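Alcohol dehydrogenase superfamily protein (Novosphingobium aromaticivorans, PDB 3GAZ) probably acts as an NADP-dependent oxidoreductase of the medium-chain dehydrogenase/reductase superfamily, its substrate and reaction not being established. Local coordinates at residues Phe135-Asp144 with His280-Leu291; Pro120-Leu131 with Val292-Pro303. One frame throughout, in Å; residues are numbered along the deposited sequence.

Both contacts use helix 278-293, which reaches helix 132-145 in contact 1 and passes into the loop of contact 2 at its C-terminal end. Contact 1 is a crossing of two helices, seven of its twelve touching residues buried, with a histidine-aspartate hydrogen bond at one end; contact 2 is mostly loop against loop, eight of thirteen buried and two exposed, with prolines and branched aliphatics inside and an arginine and two waters at its border. Both are thus largely interior with polar borders. Aromatic faces and a selenomethionine dominate the first, backbone carbonyls the polar chemistry of the second. The centres lie about 14 Å apart, and Leu291 O sits 2.8 Å from Lys296 N, a probable hydrogen bond where the shared helix ends.

Contact 1: residues Phe135-Asp144 with His280-Leu291; sequences FITAWEGLVD and HFGEMLREADAL
Met284, a selenomethionine, projects from helix 278-293 as a knob into a hole formed by Ile136, Trp139, Glu140 and Asp144 of helix 132-145. The helices belong to a medium-chain dehydrogenase/reductase fold, and their local axes cross at 97°, 10.0 Å apart. This is the dense part of the contact. The methyl CE of Met284 lies 3.3 Å from Ile136 CG2, tighter than usual for two carbons, while its SE approaches the indole of Trp139 obliquely at CD1, a Met-aromatic contact. Ile136 sends CD1 over the centre of the Phe281 ring, 4.0 Å from the centroid. With its CG anti to the backbone N (chi1 -178°), Phe135 lays a ring face against Ala288 CB, which stands over the ring centre, 3.4 Å from the centroid, while CE1 meets Leu291 CD1 at the ring edge. Helix 162-173 adds Ile170 against Phe135.

Toward the partly exposed side the packing gives way to polar groups. Glu287 lays CG over the six-membered ring of Trp139, and the bend at chi2 then brings OE1 to CH2; the indole also has Val143 CG2 over a face. Replacing Trp139 with an alanine would probably open a gap beside the selenium and deprive the Glu287 chain of the surface it rests on. Glu140 turns OE1 to Thr268. At the far end His280 NE2 donates to Asp144 OD2 over 2.9 Å, nearly straight at 170°; the acceptor lies in the imidazole plane, and the donor comes on the syn side of OD2 but tilted out of the carboxylate plane.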
loop_
_atom_site.group_PDB
_atom_site.type_symbol
_atom_site.label_atom_id
_atom_site.label_comp_id
_atom_site.label_asym_id
_atom_site.label_seq_id
_atom_site.Cartn_x
_atom_site.Cartn_y
_atom_site.Cartn_z
ATOM N N PHE A 135 -11.544 15.127 11.083
ATOM C CA PHE A 135 -12.176 14.843 12.372
ATOM C C PHE A 135 -11.326 13.838 13.145
ATOM O O PHE A 135 -11.028 14.023 14.327
ATOM C CB PHE A 135 -13.581 14.253 12.201
ATOM C CG PHE A 135 -14.282 13.997 13.513
ATOM C CD1 PHE A 135 -15.038 14.998 14.121
ATOM C CD2 PHE A 135 -14.117 12.782 14.180
ATOM C CE1 PHE A 135 -15.616 14.799 15.380
ATOM C CE2 PHE A 135 -14.690 12.568 15.444
ATOM C CZ PHE A 135 -15.442 13.582 16.045
ATOM N N ILE A 136 -10.953 12.759 12.465
ATOM C CA ILE A 136 -10.134 11.719 13.068
ATOM C C ILE A 136 -8.796 12.302 13.527
ATOM O O ILE A 136 -8.297 11.964 14.599
ATOM C CB ILE A 136 -9.891 10.567 12.065
ATOM C CG1 ILE A 136 -11.195 9.790 11.858
ATOM C CG2 ILE A 136 -8.786 9.647 12.564
ATOM C CD1 ILE A 136 -11.120 8.739 10.770
ATOM N N THR A 137 -8.223 13.186 12.717
ATOM C CA THR A 137 -6.950 13.799 13.063
ATOM C C THR A 137 -7.121 14.630 14.334
ATOM O O THR A 137 -6.336 14.511 15.278
ATOM C CB THR A 137 -6.438 14.690 11.910
ATOM O OG1 THR A 137 -6.205 13.876 10.750
ATOM C CG2 THR A 137 -5.145 15.387 12.302
ATOM N N ALA A 138 -8.167 15.451 14.363
ATOM C CA ALA A 138 -8.452 16.294 15.521
ATOM C C ALA A 138 -8.722 15.458 16.769
ATOM O O ALA A 138 -8.264 15.789 17.868
ATOM C CB ALA A 138 -9.657 17.180 15.231
ATOM N N TRP A 139 -9.465 14.372 16.592
ATOM C CA TRP A 139 -9.821 13.493 17.703
ATOM C C TRP A 139 -8.632 12.736 18.294
ATOM O O TRP A 139 -8.511 12.617 19.518
ATOM C CB TRP A 139 -10.887 12.494 17.249
ATOM C CG TRP A 139 -11.422 11.635 18.353
ATOM C CD1 TRP A 139 -10.866 10.492 18.857
ATOM C CD2 TRP A 139 -12.618 11.865 19.107
ATOM N NE1 TRP A 139 -11.646 9.995 19.879
ATOM C CE2 TRP A 139 -12.728 10.817 20.051
ATOM C CE3 TRP A 139 -13.611 12.855 19.073
ATOM C CZ2 TRP A 139 -13.792 10.734 20.959
ATOM C CZ3 TRP A 139 -14.673 12.770 19.979
ATOM C CH2 TRP A 139 -14.752 11.714 20.906
ATOM N N GLU A 140 -7.755 12.220 17.440
ATOM C CA GLU A 140 -6.608 11.479 17.947
ATOM C C GLU A 140 -5.728 12.368 18.809
ATOM O O GLU A 140 -5.139 11.907 19.782
ATOM C CB GLU A 140 -5.779 10.889 16.803
ATOM C CG GLU A 140 -6.566 9.956 15.899
ATOM C CD GLU A 140 -5.679 9.002 15.123
ATOM O OE1 GLU A 140 -4.609 9.433 14.633
ATOM O OE2 GLU A 140 -6.062 7.818 14.997
ATOM N N GLY A 141 -5.649 13.647 18.454
ATOM C CA GLY A 141 -4.823 14.564 19.215
ATOM C C GLY A 141 -5.466 15.035 20.502
ATOM O O GLY A 141 -4.858 14.975 21.576
ATOM N N LEU A 142 -6.708 15.492 20.394
ATOM C CA LEU A 142 -7.448 16.013 21.538
ATOM C C LEU A 142 -7.924 14.977 22.546
ATOM O O LEU A 142 -7.929 15.240 23.748
ATOM C CB LEU A 142 -8.665 16.805 21.059
ATOM C CG LEU A 142 -8.429 18.070 20.236
ATOM C CD1 LEU A 142 -9.768 18.577 19.702
ATOM C CD2 LEU A 142 -7.743 19.123 21.092
ATOM N N VAL A 143 -8.339 13.811 22.063
ATOM C CA VAL A 143 -8.856 12.780 22.955
ATOM C C VAL A 143 -7.891 11.628 23.216
ATOM O O VAL A 143 -7.484 11.410 24.356
ATOM C CB VAL A 143 -10.195 12.226 22.420
ATOM C CG1 VAL A 143 -10.773 11.205 23.394
ATOM C CG2 VAL A 143 -11.175 13.376 22.207
ATOM N N ASP A 144 -7.522 10.894 22.170
ATOM C CA ASP A 144 -6.607 9.771 22.337
ATOM C C ASP A 144 -5.290 10.159 23.017
ATOM O O ASP A 144 -4.883 9.529 23.992
ATOM C CB ASP A 144 -6.310 9.107 20.985
ATOM C CG ASP A 144 -7.537 8.456 20.368
ATOM O OD1 ASP A 144 -8.423 8.016 21.127
ATOM O OD2 ASP A 144 -7.612 8.366 19.124
ATOM N N HIS A 280 -11.282 1.433 15.232
ATOM C CA HIS A 280 -11.266 2.725 15.913
ATOM C C HIS A 280 -11.743 3.846 14.983
ATOM O O HIS A 280 -12.305 4.843 15.437
ATOM C CB HIS A 280 -9.850 3.022 16.421
ATOM C CG HIS A 280 -9.757 4.230 17.302
ATOM N ND1 HIS A 280 -10.603 4.440 18.370
ATOM C CD2 HIS A 280 -8.894 5.275 17.294
ATOM C CE1 HIS A 280 -10.265 5.562 18.982
ATOM N NE2 HIS A 280 -9.232 6.087 18.349
ATOM N N PHE A 281 -11.516 3.683 13.681
ATOM C CA PHE A 281 -11.928 4.698 12.714
ATOM C C PHE A 281 -13.440 4.870 12.680
ATOM O O PHE A 281 -13.941 5.981 12.857
ATOM C CB PHE A 281 -11.404 4.350 11.320
ATOM C CG PHE A 281 -10.056 4.943 11.018
ATOM C CD1 PHE A 281 -9.171 5.257 12.046
ATOM C CD2 PHE A 281 -9.674 5.200 9.706
ATOM C CE1 PHE A 281 -7.924 5.821 11.772
ATOM C CE2 PHE A 281 -8.436 5.761 9.420
ATOM C CZ PHE A 281 -7.557 6.074 10.459
ATOM N N GLY A 282 -14.161 3.778 12.446
ATOM C CA GLY A 282 -15.611 3.853 12.415
ATOM C C GLY A 282 -16.150 4.348 13.747
ATOM O O GLY A 282 -17.156 5.056 13.807
ATOM N N GLU A 283 -15.476 3.972 14.827
ATOM C CA GLU A 283 -15.896 4.395 16.154
ATOM C C GLU A 283 -15.793 5.910 16.295
ATOM O O GLU A 283 -16.713 6.552 16.798
ATOM C CB GLU A 283 -15.044 3.710 17.225
ATOM C CG GLU A 283 -15.292 2.211 17.359
ATOM C CD GLU A 283 -16.742 1.882 17.670
ATOM O OE1 GLU A 283 -17.550 1.775 16.724
ATOM O OE2 GLU A 283 -17.076 1.740 18.865
HETATM N N MSE A 284 -14.676 6.481 15.853
HETATM C CA MSE A 284 -14.494 7.927 15.939
HETATM C C MSE A 284 -15.533 8.648 15.072
HETATM O O MSE A 284 -16.047 9.691 15.461
HETATM C CB MSE A 284 -13.072 8.337 15.507
HETATM C CG MSE A 284 -11.969 8.074 16.556
HETATM SE SE MSE A 284 -10.307 8.711 16.113
HETATM C CE MSE A 284 -9.813 7.459 14.880
ATOM N N LEU A 285 -15.852 8.085 13.909
ATOM C CA LEU A 285 -16.834 8.712 13.026
ATOM C C LEU A 285 -18.238 8.654 13.628
ATOM O O LEU A 285 -19.113 9.444 13.269
ATOM C CB LEU A 285 -16.795 8.058 11.639
ATOM C CG LEU A 285 -15.469 8.298 10.893
ATOM C CD1 LEU A 285 -15.516 7.647 9.521
ATOM C CD2 LEU A 285 -15.213 9.795 10.757
ATOM N N ARG A 286 -18.441 7.719 14.549
ATOM C CA ARG A 286 -19.719 7.588 15.239
ATOM C C ARG A 286 -19.805 8.735 16.244
ATOM O O ARG A 286 -20.881 9.271 16.512
ATOM C CB ARG A 286 -19.794 6.244 15.959
ATOM C CG ARG A 286 -20.722 5.263 15.285
ATOM C CD ARG A 286 -20.159 3.862 15.328
ATOM N NE ARG A 286 -20.200 3.291 13.992
ATOM C CZ ARG A 286 -19.287 2.475 13.486
ATOM N NH1 ARG A 286 -18.230 2.108 14.200
ATOM N NH2 ARG A 286 -19.434 2.036 12.249
ATOM N N GLU A 287 -18.653 9.104 16.792
ATOM C CA GLU A 287 -18.571 10.210 17.737
ATOM C C GLU A 287 -18.938 11.477 16.976
ATOM O O GLU A 287 -19.676 12.320 17.472
ATOM C CB GLU A 287 -17.148 10.355 18.274
ATOM C CG GLU A 287 -16.668 9.227 19.160
ATOM C CD GLU A 287 -17.395 9.178 20.486
ATOM O OE1 GLU A 287 -17.945 10.221 20.912
ATOM O OE2 GLU A 287 -17.405 8.097 21.109
ATOM N N ALA A 288 -18.407 11.597 15.762
ATOM C CA ALA A 288 -18.669 12.758 14.920
ATOM C C ALA A 288 -20.166 12.881 14.628
ATOM O O ALA A 288 -20.736 13.967 14.720
ATOM C CB ALA A 288 -17.883 12.639 13.619
ATOM N N ASP A 289 -20.793 11.757 14.288
ATOM C CA ASP A 289 -22.223 11.713 13.988
ATOM C C ASP A 289 -23.036 12.163 15.206
ATOM O O ASP A 289 -24.007 12.906 15.075
ATOM C CB ASP A 289 -22.609 10.288 13.565
ATOM C CG ASP A 289 -24.099 10.125 13.299
ATOM O OD1 ASP A 289 -24.754 11.082 12.828
ATOM O OD2 ASP A 289 -24.613 9.015 13.546
ATOM N N ALA A 290 -22.628 11.714 16.389
ATOM C CA ALA A 290 -23.312 12.083 17.626
ATOM C C ALA A 290 -23.232 13.591 17.868
ATOM O O ALA A 290 -24.164 14.188 18.411
ATOM C CB ALA A 290 -22.707 11.338 18.797
ATOM N N LEU A 291 -22.117 14.202 17.467
ATOM C CA LEU A 291 -21.930 15.641 17.635
ATOM C C LEU A 291 -22.742 16.421 16.610
ATOM O O LEU A 291 -23.252 17.500 16.907
ATOM C CB LEU A 291 -20.447 16.012 17.521
ATOM C CG LEU A 291 -19.560 15.473 18.647
ATOM C CD1 LEU A 291 -18.128 15.947 18.452
ATOM C CD2 LEU A 291 -20.101 15.944 19.990
#

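Contact 2: residues Pro120-Leu131 with Val292-Pro303; sequences PAALTMRQASVL and VQTGKLAPRLDP
Leu131 CD1 rests on Pro299 CB at 3.6 Å, in the apolar centre of this joint between the 120-131 segment and the chain leaving helix 278-293. Val130 CG2 touches the same CB, the two side chains crossing at about a right angle, and Leu123 CD2 meets Pro299 CD tip to tip. Val292 puts CG1 against Pro120 CB at 3.7 Å and also touches Leu123 CG. Leu131 extends CD2 to the end of Leu297.

Farther out, chi1 of 176° swings Leu301 CG away from its backbone N, bringing CD2 to 3.6 Å from Gln127 CG and CD1 over a face of the Arg126 guanidinium. Bent at chi3, Arg126 brings NH2 to Asp302 O at 2.9 Å; the acceptor is in the guanidinium plane, but the bond is angled, 144° at the hydrogen. Water 1 joins NH1 to this same carbonyl, and water 2 links Gln127 NE2 with Pro299 O. Gln127 OE1 accepts from Thr124 N, and Thr124 OG1 from Gln127 N, a capping box opening helix 125-129. The carboxylate of Asp302 pairs instead with Arg304. Arg126 directly and Gln127 through a water thus tie the loop after helix 278-293 by main-chain oxygens, so the polar edge depends on backbone position more than on charge pairing.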
loop_
_atom_site.group_PDB
_atom_site.type_symbol
_atom_site.label_atom_id
_atom_site.label_comp_id
_atom_site.label_asym_id
_atom_site.label_seq_id
_atom_site.Cartn_x
_atom_site.Cartn_y
_atom_site.Cartn_z
ATOM N N PRO A 120 -24.184 11.179 8.923
ATOM C CA PRO A 120 -25.033 11.989 9.798
ATOM C C PRO A 120 -26.239 12.437 8.978
ATOM O O PRO A 120 -26.084 12.980 7.882
ATOM C CB PRO A 120 -24.121 13.152 10.176
ATOM C CG PRO A 120 -22.776 12.495 10.230
ATOM C CD PRO A 120 -22.782 11.626 8.988
ATOM N N ALA A 121 -27.435 12.205 9.507
ATOM C CA ALA A 121 -28.665 12.557 8.807
ATOM C C ALA A 121 -28.780 14.017 8.382
ATOM O O ALA A 121 -29.313 14.317 7.312
ATOM C CB ALA A 121 -29.877 12.177 9.670
ATOM N N ALA A 122 -28.273 14.922 9.212
ATOM C CA ALA A 122 -28.367 16.354 8.936
ATOM C C ALA A 122 -27.416 16.914 7.878
ATOM O O ALA A 122 -27.562 18.062 7.465
ATOM C CB ALA A 122 -28.196 17.135 10.248
ATOM N N LEU A 123 -26.447 16.118 7.437
ATOM C CA LEU A 123 -25.486 16.596 6.446
ATOM C C LEU A 123 -25.756 16.104 5.029
ATOM O O LEU A 123 -26.279 15.007 4.827
ATOM C CB LEU A 123 -24.066 16.165 6.829
ATOM C CG LEU A 123 -23.500 16.532 8.204
ATOM C CD1 LEU A 123 -22.064 16.027 8.291
ATOM C CD2 LEU A 123 -23.547 18.040 8.413
ATOM N N THR A 124 -25.388 16.925 4.048
ATOM C CA THR A 124 -25.528 16.548 2.649
ATOM C C THR A 124 -24.318 15.651 2.384
ATOM O O THR A 124 -23.413 15.575 3.214
ATOM C CB THR A 124 -25.440 17.770 1.716
ATOM O OG1 THR A 124 -24.127 18.340 1.805
ATOM C CG2 THR A 124 -26.489 18.818 2.100
HETATM N N MSE A 125 -24.291 14.973 1.243
HETATM C CA MSE A 125 -23.159 14.105 0.936
HETATM C C MSE A 125 -21.848 14.899 0.875
HETATM O O MSE A 125 -20.800 14.417 1.311
HETATM C CB MSE A 125 -23.404 13.367 -0.384
HETATM C CG MSE A 125 -24.441 12.235 -0.287
HETATM SE SE MSE A 125 -23.834 10.764 0.612
HETATM C CE MSE A 125 -25.352 9.776 0.727
ATOM N N ARG A 126 -21.910 16.115 0.339
ATOM C CA ARG A 126 -20.722 16.962 0.248
ATOM C C ARG A 126 -20.193 17.283 1.644
ATOM O O ARG A 126 -19.002 17.130 1.913
ATOM C CB ARG A 126 -21.049 18.263 -0.498
ATOM C CG ARG A 126 -20.882 18.182 -2.021
ATOM C CD ARG A 126 -21.593 19.337 -2.732
ATOM N NE ARG A 126 -21.294 20.639 -2.138
ATOM C CZ ARG A 126 -20.122 21.265 -2.226
ATOM N NH1 ARG A 126 -19.116 20.717 -2.894
ATOM N NH2 ARG A 126 -19.955 22.442 -1.634
ATOM N N GLN A 127 -21.086 17.718 2.532
ATOM C CA GLN A 127 -20.704 18.062 3.900
ATOM C C GLN A 127 -20.054 16.903 4.651
ATOM O O GLN A 127 -19.051 17.083 5.338
ATOM C CB GLN A 127 -21.925 18.524 4.699
ATOM C CG GLN A 127 -22.433 19.911 4.380
ATOM C CD GLN A 127 -23.672 20.246 5.192
ATOM O OE1 GLN A 127 -24.684 19.553 5.107
ATOM N NE2 GLN A 127 -23.594 21.305 5.991
ATOM N N ALA A 128 -20.644 15.719 4.536
ATOM C CA ALA A 128 -20.125 14.544 5.220
ATOM C C ALA A 128 -18.790 14.074 4.648
ATOM O O ALA A 128 -17.934 13.593 5.385
ATOM C CB ALA A 128 -21.146 13.417 5.154
ATOM N N SER A 129 -18.614 14.225 3.336
ATOM C CA SER A 129 -17.385 13.782 2.677
ATOM C C SER A 129 -16.096 14.496 3.110
ATOM O O SER A 129 -15.011 13.928 2.994
ATOM C CB SER A 129 -17.532 13.900 1.157
ATOM O OG SER A 129 -17.468 15.253 0.735
ATOM N N VAL A 130 -16.201 15.723 3.608
ATOM C CA VAL A 130 -15.004 16.464 4.017
ATOM C C VAL A 130 -14.689 16.348 5.503
ATOM O O VAL A 130 -13.762 16.984 5.997
ATOM C CB VAL A 130 -15.128 17.967 3.684
ATOM C CG1 VAL A 130 -15.266 18.157 2.191
ATOM C CG2 VAL A 130 -16.331 18.574 4.420
ATOM N N LEU A 131 -15.443 15.513 6.208
ATOM C CA LEU A 131 -15.268 15.356 7.650
ATOM C C LEU A 131 -14.306 14.270 8.175
ATOM O O LEU A 131 -13.495 14.532 9.061
ATOM C CB LEU A 131 -16.654 15.146 8.275
ATOM C CG LEU A 131 -16.983 15.638 9.687
ATOM C CD1 LEU A 131 -16.586 17.098 9.861
ATOM C CD2 LEU A 131 -18.489 15.467 9.913
ATOM N N VAL A 292 -22.854 15.882 15.401
ATOM C CA VAL A 292 -23.642 16.540 14.365
ATOM C C VAL A 292 -25.098 16.520 14.825
ATOM O O VAL A 292 -25.805 17.526 14.762
ATOM C CB VAL A 292 -23.550 15.796 13.014
ATOM C CG1 VAL A 292 -24.564 16.377 12.030
ATOM C CG2 VAL A 292 -22.141 15.917 12.443
ATOM N N GLN A 293 -25.521 15.357 15.305
ATOM C CA GLN A 293 -26.880 15.140 15.778
ATOM C C GLN A 293 -27.309 16.154 16.843
ATOM O O GLN A 293 -28.463 16.583 16.871
ATOM C CB GLN A 293 -26.988 13.707 16.310
ATOM C CG GLN A 293 -28.374 13.256 16.710
ATOM C CD GLN A 293 -28.634 11.809 16.317
ATOM O OE1 GLN A 293 -27.722 10.977 16.312
ATOM N NE2 GLN A 293 -29.886 11.500 15.991
ATOM N N THR A 294 -26.381 16.544 17.713
ATOM C CA THR A 294 -26.696 17.512 18.760
ATOM C C THR A 294 -26.387 18.951 18.343
ATOM O O THR A 294 -26.425 19.868 19.165
ATOM C CB THR A 294 -25.943 17.192 20.076
ATOM O OG1 THR A 294 -24.537 17.083 19.818
ATOM C CG2 THR A 294 -26.450 15.889 20.672
ATOM N N GLY A 295 -26.089 19.142 17.063
ATOM C CA GLY A 295 -25.789 20.471 16.557
ATOM C C GLY A 295 -24.511 21.082 17.104
ATOM O O GLY A 295 -24.378 22.303 17.164
ATOM N N LYS A 296 -23.563 20.239 17.498
ATOM C CA LYS A 296 -22.303 20.727 18.040
ATOM C C LYS A 296 -21.147 20.558 17.064
ATOM O O LYS A 296 -20.006 20.905 17.374
ATOM C CB LYS A 296 -21.989 20.016 19.359
ATOM C CG LYS A 296 -22.971 20.361 20.472
ATOM C CD LYS A 296 -22.562 19.747 21.801
ATOM C CE LYS A 296 -23.452 20.251 22.929
ATOM N NZ LYS A 296 -22.926 19.866 24.267
ATOM N N LEU A 297 -21.446 20.030 15.882
ATOM C CA LEU A 297 -20.428 19.822 14.860
ATOM C C LEU A 297 -20.953 20.108 13.463
ATOM O O LEU A 297 -21.949 19.527 13.029
ATOM C CB LEU A 297 -19.899 18.386 14.907
ATOM C CG LEU A 297 -18.935 17.995 13.780
ATOM C CD1 LEU A 297 -17.678 18.861 13.830
ATOM C CD2 LEU A 297 -18.574 16.530 13.917
ATOM N N ALA A 298 -20.265 21.001 12.764
ATOM C CA ALA A 298 -20.625 21.373 11.404
ATOM C C ALA A 298 -19.342 21.557 10.606
ATOM O O ALA A 298 -18.506 22.399 10.937
ATOM C CB ALA A 298 -21.425 22.666 11.406
ATOM N N PRO A 299 -19.159 20.761 9.545
ATOM C CA PRO A 299 -17.942 20.901 8.745
ATOM C C PRO A 299 -17.955 22.223 7.984
ATOM O O PRO A 299 -19.018 22.716 7.603
ATOM C CB PRO A 299 -18.019 19.704 7.807
ATOM C CG PRO A 299 -19.496 19.600 7.553
ATOM C CD PRO A 299 -20.068 19.764 8.954
ATOM N N ARG A 300 -16.779 22.808 7.787
ATOM C CA ARG A 300 -16.684 24.049 7.037
ATOM C C ARG A 300 -16.516 23.607 5.589
ATOM O O ARG A 300 -15.479 23.059 5.211
ATOM C CB ARG A 300 -15.473 24.877 7.486
ATOM C CG ARG A 300 -15.550 26.328 7.033
ATOM C CD ARG A 300 -14.308 27.122 7.402
ATOM N NE ARG A 300 -14.493 28.543 7.131
ATOM C CZ ARG A 300 -13.521 29.449 7.180
ATOM N NH1 ARG A 300 -12.281 29.080 7.485
ATOM N NH2 ARG A 300 -13.792 30.727 6.934
ATOM N N LEU A 301 -17.545 23.841 4.785
ATOM C CA LEU A 301 -17.542 23.429 3.391
ATOM C C LEU A 301 -17.551 24.598 2.411
ATOM O O LEU A 301 -18.463 25.425 2.435
ATOM C CB LEU A 301 -18.761 22.535 3.140
ATOM C CG LEU A 301 -19.054 22.022 1.731
ATOM C CD1 LEU A 301 -17.924 21.114 1.266
ATOM C CD2 LEU A 301 -20.367 21.265 1.741
ATOM N N ASP A 302 -16.531 24.669 1.558
ATOM C CA ASP A 302 -16.457 25.734 0.557
ATOM C C ASP A 302 -17.657 25.494 -0.372
ATOM O O ASP A 302 -17.873 24.373 -0.837
ATOM C CB ASP A 302 -15.131 25.640 -0.208
ATOM C CG ASP A 302 -14.931 26.784 -1.188
ATOM O OD1 ASP A 302 -15.720 26.893 -2.150
ATOM O OD2 ASP A 302 -13.978 27.573 -0.996
ATOM N N PRO A 303 -18.457 26.544 -0.637
ATOM C CA PRO A 303 -19.655 26.491 -1.492
ATOM C C PRO A 303 -19.436 26.000 -2.917
ATOM O O PRO A 303 -20.369 25.523 -3.557
ATOM C CB PRO A 303 -20.166 27.936 -1.477
ATOM C CG PRO A 303 -19.570 28.525 -0.232
ATOM C CD PRO A 303 -18.194 27.927 -0.205
HETATM O O HOH W 1 -16.398 22.310 -2.007
HETATM O O HOH W 2 -21.330 23.038 6.341
#